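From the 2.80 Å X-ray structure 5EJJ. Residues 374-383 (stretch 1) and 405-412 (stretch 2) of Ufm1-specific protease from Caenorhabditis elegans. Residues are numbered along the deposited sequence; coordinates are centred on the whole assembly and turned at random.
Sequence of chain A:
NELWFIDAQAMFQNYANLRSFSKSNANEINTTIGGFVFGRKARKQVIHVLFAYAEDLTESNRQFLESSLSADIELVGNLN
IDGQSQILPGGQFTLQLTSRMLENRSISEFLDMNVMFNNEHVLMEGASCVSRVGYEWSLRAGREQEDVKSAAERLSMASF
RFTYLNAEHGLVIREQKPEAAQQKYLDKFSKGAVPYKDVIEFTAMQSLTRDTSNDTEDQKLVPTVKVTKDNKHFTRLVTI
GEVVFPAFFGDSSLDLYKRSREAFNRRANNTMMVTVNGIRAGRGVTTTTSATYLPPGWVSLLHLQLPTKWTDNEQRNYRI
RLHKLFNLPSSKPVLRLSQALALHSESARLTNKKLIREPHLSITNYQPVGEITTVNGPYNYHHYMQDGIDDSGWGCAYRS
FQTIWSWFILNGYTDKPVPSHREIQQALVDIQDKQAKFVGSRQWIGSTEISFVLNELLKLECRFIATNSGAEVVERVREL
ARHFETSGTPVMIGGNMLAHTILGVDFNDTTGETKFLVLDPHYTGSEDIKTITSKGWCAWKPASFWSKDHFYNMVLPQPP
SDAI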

# COMPACT_ATOMS: atom_id res chain seq x y z
N THR A 374 2.21 -17.30 -1.86
CA THR A 374 3.04 -16.35 -2.55
C THR A 374 3.75 -15.48 -1.52
O THR A 374 3.50 -15.61 -0.32
CB THR A 374 2.18 -15.47 -3.48
OG1 THR A 374 3.02 -14.62 -4.25
CG2 THR A 374 1.22 -14.62 -2.66
N VAL A 375 4.63 -14.61 -2.00
CA VAL A 375 5.35 -13.69 -1.14
C VAL A 375 4.36 -12.70 -0.53
O VAL A 375 3.35 -12.37 -1.14
CB VAL A 375 6.46 -12.95 -1.93
CG1 VAL A 375 5.86 -11.92 -2.86
CG2 VAL A 375 7.45 -12.30 -0.99
N ASN A 376 4.66 -12.23 0.67
CA ASN A 376 3.70 -11.48 1.48
C ASN A 376 3.49 -10.01 1.15
O ASN A 376 2.35 -9.60 0.94
CB ASN A 376 4.05 -11.60 2.95
CG ASN A 376 2.93 -11.18 3.84
OD1 ASN A 376 3.14 -10.50 4.85
ND2 ASN A 376 1.71 -11.57 3.47
N GLY A 377 4.55 -9.22 1.13
CA GLY A 377 4.42 -7.80 0.78
C GLY A 377 4.94 -7.46 -0.62
O GLY A 377 5.00 -8.33 -1.49
N PRO A 378 5.31 -6.19 -0.85
CA PRO A 378 5.97 -5.75 -2.09
C PRO A 378 7.53 -5.79 -2.04
O PRO A 378 8.10 -5.82 -0.95
CB PRO A 378 5.51 -4.29 -2.21
CG PRO A 378 5.47 -3.84 -0.81
CD PRO A 378 4.91 -5.04 -0.01
N TYR A 379 8.17 -5.76 -3.21
CA TYR A 379 9.63 -5.82 -3.34
C TYR A 379 9.97 -5.18 -4.70
O TYR A 379 9.07 -4.94 -5.50
CB TYR A 379 10.10 -7.28 -3.35
CG TYR A 379 9.44 -8.06 -4.46
CD1 TYR A 379 10.00 -8.13 -5.72
CD2 TYR A 379 8.21 -8.67 -4.25
CE1 TYR A 379 9.37 -8.79 -6.74
CE2 TYR A 379 7.57 -9.34 -5.27
CZ TYR A 379 8.15 -9.40 -6.52
OH TYR A 379 7.51 -10.08 -7.54
N ASN A 380 11.25 -4.94 -4.97
CA ASN A 380 11.68 -4.55 -6.32
C ASN A 380 12.45 -5.65 -7.04
O ASN A 380 12.92 -6.60 -6.43
CB ASN A 380 12.53 -3.28 -6.32
CG ASN A 380 11.72 -2.02 -6.08
OD1 ASN A 380 10.65 -1.84 -6.67
ND2 ASN A 380 12.22 -1.14 -5.20
N TYR A 381 12.59 -5.50 -8.36
CA TYR A 381 13.30 -6.47 -9.18
C TYR A 381 14.69 -5.94 -9.53
O TYR A 381 14.81 -5.07 -10.38
CB TYR A 381 12.52 -6.72 -10.46
CG TYR A 381 13.11 -7.77 -11.39
CD1 TYR A 381 14.05 -8.68 -10.93
CD2 TYR A 381 12.72 -7.84 -12.72
CE1 TYR A 381 14.60 -9.63 -11.77
CE2 TYR A 381 13.25 -8.78 -13.56
CZ TYR A 381 14.19 -9.67 -13.09
OH TYR A 381 14.73 -10.62 -13.93
N HIS A 382 15.72 -6.47 -8.87
CA HIS A 382 17.10 -6.15 -9.23
C HIS A 382 17.70 -7.27 -10.07
O HIS A 382 17.30 -8.43 -9.95
CB HIS A 382 17.95 -5.93 -7.99
CG HIS A 382 17.39 -4.93 -7.03
ND1 HIS A 382 18.04 -3.75 -6.74
CD2 HIS A 382 16.26 -4.94 -6.29
CE1 HIS A 382 17.32 -3.07 -5.85
NE2 HIS A 382 16.24 -3.77 -5.57
N HIS A 383 18.67 -6.91 -10.91
CA HIS A 383 19.25 -7.82 -11.89
C HIS A 383 20.60 -7.32 -12.41
O HIS A 383 21.18 -6.37 -11.88
CB HIS A 383 18.28 -7.99 -13.06
CG HIS A 383 17.55 -6.73 -13.41
ND1 HIS A 383 18.20 -5.54 -13.64
CD2 HIS A 383 16.23 -6.47 -13.54
CE1 HIS A 383 17.31 -4.60 -13.90
NE2 HIS A 383 16.11 -5.14 -13.86
N TRP A 405 16.57 -7.21 -0.07
CA TRP A 405 16.75 -5.98 0.69
C TRP A 405 15.57 -5.06 0.43
O TRP A 405 14.94 -4.57 1.36
CB TRP A 405 18.05 -5.26 0.34
CG TRP A 405 18.37 -4.12 1.27
CD1 TRP A 405 17.77 -2.90 1.30
CD2 TRP A 405 19.36 -4.09 2.31
NE1 TRP A 405 18.31 -2.12 2.28
CE2 TRP A 405 19.30 -2.83 2.92
CE3 TRP A 405 20.30 -5.02 2.77
CZ2 TRP A 405 20.13 -2.46 3.97
CZ3 TRP A 405 21.14 -4.64 3.82
CH2 TRP A 405 21.05 -3.37 4.40
N SER A 406 15.28 -4.86 -0.85
CA SER A 406 14.21 -3.96 -1.24
C SER A 406 12.90 -4.35 -0.56
O SER A 406 12.11 -3.49 -0.18
CB SER A 406 14.05 -3.95 -2.76
OG SER A 406 13.29 -5.06 -3.20
N TRP A 407 12.68 -5.65 -0.36
CA TRP A 407 11.48 -6.08 0.33
C TRP A 407 11.45 -5.52 1.74
O TRP A 407 10.40 -5.16 2.24
CB TRP A 407 11.36 -7.60 0.37
CG TRP A 407 10.13 -8.13 1.04
CD1 TRP A 407 9.05 -8.66 0.42
CD2 TRP A 407 9.87 -8.22 2.45
NE1 TRP A 407 8.12 -9.07 1.35
CE2 TRP A 407 8.60 -8.80 2.60
CE3 TRP A 407 10.58 -7.86 3.59
CZ2 TRP A 407 8.04 -9.03 3.85
CZ3 TRP A 407 10.00 -8.09 4.84
CH2 TRP A 407 8.75 -8.67 4.96
N PHE A 408 12.61 -5.42 2.38
CA PHE A 408 12.65 -4.91 3.75
C PHE A 408 12.40 -3.39 3.88
O PHE A 408 11.92 -2.93 4.94
CB PHE A 408 13.93 -5.36 4.48
CG PHE A 408 13.83 -6.75 5.05
CD1 PHE A 408 14.27 -7.85 4.33
CD2 PHE A 408 13.28 -6.95 6.32
CE1 PHE A 408 14.16 -9.13 4.86
CE2 PHE A 408 13.16 -8.23 6.86
CZ PHE A 408 13.59 -9.32 6.13
N ILE A 409 12.69 -2.61 2.85
CA ILE A 409 12.29 -1.21 2.93
C ILE A 409 10.83 -1.05 2.54
O ILE A 409 10.02 -0.51 3.31
CB ILE A 409 13.24 -0.24 2.19
CG1 ILE A 409 13.53 -0.69 0.77
CG2 ILE A 409 14.58 -0.15 2.93
CD1 ILE A 409 14.93 -0.24 0.30
N LEU A 410 10.45 -1.61 1.39
CA LEU A 410 9.07 -1.52 0.92
C LEU A 410 8.04 -2.11 1.90
O LEU A 410 6.84 -2.04 1.64
CB LEU A 410 8.92 -2.18 -0.45
CG LEU A 410 9.12 -1.20 -1.60
CD1 LEU A 410 10.31 -0.32 -1.35
CD2 LEU A 410 9.28 -1.89 -2.94
N ASN A 411 8.51 -2.67 3.01
CA ASN A 411 7.63 -3.29 3.99
C ASN A 411 7.75 -2.68 5.37
O ASN A 411 7.08 -3.13 6.31
CB ASN A 411 7.81 -4.79 4.01
CG ASN A 411 7.10 -5.47 2.84
OD1 ASN A 411 6.00 -6.02 3.00
ND2 ASN A 411 7.70 -5.40 1.65
N GLY A 412 8.58 -1.64 5.46
CA GLY A 412 8.65 -0.77 6.63
C GLY A 412 9.59 -1.25 7.72
O GLY A 412 9.38 -0.96 8.91
O HOH W 1 4.42 -7.98 4.80

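A segment with no regular helix or strand lies against the helix at 405-409 and the type I turn from Ile409 to Gly412 that overlaps it. The two backbones come nearest at Tyr379 and Trp407, whose CA atoms are 4.1 Å apart. Stretch 1 offers its main-chain groups for bonding, and stretch 2 answers with side chains; the contact buries 436 Å² in all. The rule to read here is that an irregular segment, without a sheet partner across this contact, can have its main-chain groups bonded by polar side chains.

Walking along stretch 2, Trp405 makes no contact, its ring leading away from the other stretch. Ser406 follows with its CA-to-CB bond toward stretch 1, and its OG reaches the backbone of stretch 1. Asn380 N donates to Ser406 OG at 2.7 Å, and the N-H...O angle of 170° makes this the better aligned of the two direct hydrogen bonds across the contact. The same serine meets His382, whose NE2 lies 3.6 Å from Ser406 CB, at the edge of the imidazole.

Trp407 has the largest area covered by the other stretch. With chi1 in t, its side chain meets Val375, Gly377, Pro378 and Tyr379. Val375 CG2 packs 4.2 Å from Trp407 CD1, an apolar contact, while Tyr379 CB sits 3.9 Å from Trp407 CB; the tyrosine ring itself leads away, so its part here is played near the backbone. Gly377 N approaches the indole edge, 3.6 Å from Trp407 NE1.

Phe408 points away from stretch 1, and Ile409 does not reach it. Leu410 returns to the contact, with its CA-to-CB bond toward stretch 1. Leu410 CB lies 3.8 Å from Pro378 CG, and Leu410 CD2 reaches to 3.8 Å from Tyr379 C, so one aliphatic side chain covers both the proline ring and the main chain beyond it.

Asn411 lies within the type I turn. Asn411 ND2 donates to Trp407 O at 2.8 Å, holding the side chain over the helix backbone, and also makes a weak hydrogen bond to Pro378 O at 2.7 Å, with an angle of 124°. One amide thus spans both carbonyls. Asn411 OD1 lies 3.3 Å from Gly377 CA, where a CB in ideal position would be 1.7 Å from Asn411 OD1: an approach this close calls for glycine's bare backbone. A water donates to Asn411 OD1 (3.1 Å) and to Asn376 OD1 (2.8 Å), bridging the two stretches. Gly412, with positive phi, closes the turn beyond the contact.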